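Local structure of putative permease protein, ABC transporter (Porphyromonas gingivalis, 3IS6) at the interface of chains A and B. The protein is probably the membrane permease of an ABC transporter, represented here by its MacB-like periplasmic core domain, and may help move substrates across the cell envelope. Sequence-based numbering; all coordinates share one arbitrary frame. Chains: chain A/B, putative permease protein, ABC transporter.

Contact 1: the interface of chains A and B. Residues chain A 108, 131, 134, 140, 165; chain B 236-237, 240.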
# COMPACT_ATOMS: atom_id res chain seq x y z
N MSE A 108 13.82 -1.75 1.67
CA MSE A 108 14.46 -1.17 0.51
C MSE A 108 15.29 -2.17 -0.31
O MSE A 108 16.10 -1.79 -1.10
CB MSE A 108 15.29 0.07 0.86
CG MSE A 108 14.52 1.18 1.51
SE MSE A 108 13.23 1.97 0.41
CE MSE A 108 14.36 2.86 -0.77
N PRO A 131 11.01 1.42 -10.49
CA PRO A 131 9.92 1.25 -11.41
C PRO A 131 10.18 2.10 -12.60
O PRO A 131 10.69 3.16 -12.49
CB PRO A 131 8.72 1.77 -10.63
CG PRO A 131 9.11 1.70 -9.29
CD PRO A 131 10.53 1.97 -9.22
N SER A 134 9.06 5.88 -12.56
CA SER A 134 9.47 6.69 -11.44
C SER A 134 10.36 7.87 -11.82
O SER A 134 11.23 7.74 -12.61
CB SER A 134 10.18 5.84 -10.44
OG SER A 134 10.58 6.60 -9.37
N ILE A 140 15.45 0.40 -5.23
CA ILE A 140 15.50 -0.83 -4.50
C ILE A 140 16.83 -1.51 -4.80
O ILE A 140 17.22 -1.58 -5.92
CB ILE A 140 14.39 -1.75 -4.93
CG1 ILE A 140 13.05 -1.05 -4.80
CG2 ILE A 140 14.37 -2.94 -4.11
CD1 ILE A 140 11.99 -1.62 -5.69
N TRP A 165 5.83 -4.03 2.84
CA TRP A 165 5.54 -2.95 1.94
C TRP A 165 4.08 -2.59 2.05
O TRP A 165 3.71 -1.51 1.78
CB TRP A 165 5.85 -3.31 0.51
CG TRP A 165 7.21 -3.02 0.09
CD1 TRP A 165 8.33 -3.27 0.77
CD2 TRP A 165 7.60 -2.42 -1.12
NE1 TRP A 165 9.40 -2.87 0.07
CE2 TRP A 165 8.98 -2.34 -1.10
CE3 TRP A 165 6.92 -1.95 -2.22
CZ2 TRP A 165 9.68 -1.81 -2.13
CZ3 TRP A 165 7.63 -1.41 -3.23
CH2 TRP A 165 8.99 -1.35 -3.18
N LEU B 236 3.08 -0.10 -7.18
CA LEU B 236 4.41 -0.33 -6.71
C LEU B 236 5.15 0.97 -6.48
O LEU B 236 5.85 1.08 -5.53
CB LEU B 236 5.13 -1.23 -7.67
CG LEU B 236 6.23 -2.02 -7.03
CD1 LEU B 236 6.58 -3.22 -7.84
CD2 LEU B 236 7.33 -1.08 -7.02
N VAL B 237 4.96 1.94 -7.35
CA VAL B 237 5.52 3.27 -7.12
C VAL B 237 4.92 3.90 -5.89
O VAL B 237 5.61 4.51 -5.17
CB VAL B 237 5.32 4.25 -8.28
CG1 VAL B 237 6.44 4.19 -9.24
CG2 VAL B 237 4.00 4.07 -8.93
N LEU B 240 6.56 2.24 -2.88
CA LEU B 240 7.97 2.51 -2.81
C LEU B 240 8.22 3.89 -2.22
O LEU B 240 9.11 4.05 -1.47
CB LEU B 240 8.62 2.39 -4.17
CG LEU B 240 10.08 2.76 -4.30
CD1 LEU B 240 10.96 1.99 -3.39
CD2 LEU B 240 10.53 2.58 -5.70
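With CG anti to its backbone N (chi1 175°) and a second torsion of 57°, B:Leu240 reaches from the chain B helix 236-242 into chain A and spreads its two methyl branches over different partners. B:Leu236 on the preceding turn also has CG anti to N (chi1 -153°), which carries its CD2 branch between A:Trp165 and A:Pro131. CD2 of B:Leu240 lies 3.6 Å from A:Pro131 CD, on the pyrrolidine ring at the end of strand 128-131. CD1 turns instead towards A:Ile140, whose CG1 lies 4.0 Å from it at the start of strand 140-146, and the same methyl also meets the far end of the indole, 3.9 Å from A:Trp165 CH2. The indole and the leucine run side by side, pointing the same way, so the six-membered ring of A:Trp165 packs along B:Leu240 from CB outwards. B:Leu236 comes to that ring at an oblique angle, its CD2 3.8 Å from A:Trp165 CZ3. On the other flank B:Val237 uses CG1, 3.6 Å from A:Pro131 CB and as near to CG, so that the proline ring is met by B:Val237 as well as by both leucines. A:Ser134 lies beside B:Val237 CG1 at the rim, its CB 4.3 Å away, and the selenomethionine A:Met108 contributes little. No nitrogen or oxygen is near enough to bond across, and the 210 Å² hidden here comes from apolar packing. The patch seats one face of the last helix of the chain B construct on chain A in the crystal; whether the intact permease pairs in this way cannot be judged from the crystal alone.

Contact 2: the interface of chains A and B. Residues chain A 107, 164-166; chain B 239-240, 243.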
# COMPACT_ATOMS: atom_id res chain seq x y z
N ASN A 107 12.89 -3.13 3.86
CA ASN A 107 11.94 -2.71 2.86
C ASN A 107 12.58 -2.17 1.60
O ASN A 107 11.97 -2.17 0.59
CB ASN A 107 10.94 -1.72 3.43
CG ASN A 107 9.92 -2.36 4.35
OD1 ASN A 107 9.31 -3.35 4.03
ND2 ASN A 107 9.73 -1.78 5.50
N THR A 164 5.91 -6.33 4.22
CA THR A 164 5.80 -5.12 5.00
C THR A 164 5.69 -3.88 4.13
O THR A 164 5.50 -2.83 4.60
CB THR A 164 6.93 -4.96 6.02
OG1 THR A 164 8.17 -5.26 5.42
CG2 THR A 164 6.73 -5.86 7.16
N TRP A 165 5.83 -4.03 2.84
CA TRP A 165 5.54 -2.95 1.94
C TRP A 165 4.08 -2.59 2.05
O TRP A 165 3.71 -1.51 1.78
CB TRP A 165 5.85 -3.31 0.51
CG TRP A 165 7.21 -3.02 0.09
CD1 TRP A 165 8.33 -3.27 0.77
CD2 TRP A 165 7.60 -2.42 -1.12
NE1 TRP A 165 9.40 -2.87 0.07
CE2 TRP A 165 8.98 -2.34 -1.10
CE3 TRP A 165 6.92 -1.95 -2.22
CZ2 TRP A 165 9.68 -1.81 -2.13
CZ3 TRP A 165 7.63 -1.41 -3.23
CH2 TRP A 165 8.99 -1.35 -3.18
N MSE A 166 3.26 -3.55 2.41
CA MSE A 166 1.85 -3.31 2.53
C MSE A 166 1.54 -2.49 3.78
O MSE A 166 2.19 -2.63 4.77
CB MSE A 166 1.06 -4.63 2.54
CG MSE A 166 1.13 -5.46 1.29
SE MSE A 166 0.13 -4.79 -0.16
CE MSE A 166 -1.53 -4.97 0.52
N MSE B 239 3.77 2.46 -3.14
CA MSE B 239 4.37 1.83 -1.99
C MSE B 239 5.82 2.18 -1.80
O MSE B 239 6.25 2.38 -0.70
CB MSE B 239 4.24 0.33 -2.06
CG MSE B 239 2.84 -0.13 -2.16
SE MSE B 239 2.66 -2.00 -1.92
CE MSE B 239 2.55 -2.60 -3.69
N LEU B 240 6.56 2.24 -2.88
CA LEU B 240 7.97 2.51 -2.81
C LEU B 240 8.22 3.89 -2.22
O LEU B 240 9.11 4.05 -1.47
CB LEU B 240 8.62 2.39 -4.17
CG LEU B 240 10.08 2.76 -4.30
CD1 LEU B 240 10.96 1.99 -3.39
CD2 LEU B 240 10.53 2.58 -5.70
N GLN B 243 8.07 3.93 1.75
CA GLN B 243 8.82 2.94 2.48
C GLN B 243 9.93 3.58 3.25
O GLN B 243 10.55 4.49 2.81
CB GLN B 243 9.42 1.91 1.54
CG GLN B 243 8.42 1.04 0.93
CD GLN B 243 7.53 0.44 1.95
OE1 GLN B 243 7.99 -0.20 2.86
NE2 GLN B 243 6.26 0.69 1.83
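The end of the chain B helix 236-242 and the residue just beyond it, B:Gln243, meet the chain A 3-10 helix 163-165 together with the loop residues A:Asn107 and A:Met166. B:Gln243 carries much of the contact. Its CG sits 4.0 Å above the indole plane of A:Trp165, over the ring centre, and its amide plane is turned only 12° from the ring, which makes this a stacked arrangement. The bend at chi2 (-52°) lays the amide over the five-membered ring and the backbone side of A:Trp165, its CD 3.9 Å from A:Trp165 CA, and a bond within chain B helps to hold it there: NE2 of B:Gln243 donates to the backbone carbonyl O of B:Met239 at 3.0 Å, from above the carbonyl plane. The other end of the amide, OE1, points at the side chain of A:Asn107, 3.3 Å from its CG, with the two amide planes 80° apart; this is close packing and not a hydrogen bond. Within chain A the rotation of the indole is held by its NE1-H, which points, nearly in the ring plane, to a lone pair of the backbone O of A:Asn107 at 2.7 Å. A second bond, from the hydroxyl OG1 of A:Thr164 to the amide OD1 of A:Asn107 at 2.6 Å, steadies that side chain beside OE1. At the other end of the indole, B:Met239 brings its CB to 3.5 Å from A:Trp165 CE3, crossing it at about a right angle, while its selenium lies 4.2 Å from that of A:Met166. In the fold, the short 3-10 helix directly follows strand 159-162 and A:Asn107 lies in the loop two residues before strand 109-113, whereas the chain B residues belong to the end of the crystallised fragment.

Contact 1 and contact 2 are neighbouring parts of one interface, with the centres of their C-alpha atoms about 7 Å apart. They share A:Trp165 and B:Leu240, and both draw on the chain B helix 236-242 and the chain A 3-10 helix 163-165. Contact 1 extends from the indole to strands 128-131 and 140-146, whereas contact 2 extends to the loop before strand 109-113. The tail of one copy therefore packs against several segments of the other. The whole interface is not an exact two-fold, and the structure alone does not show whether the pairing occurs outside the crystal.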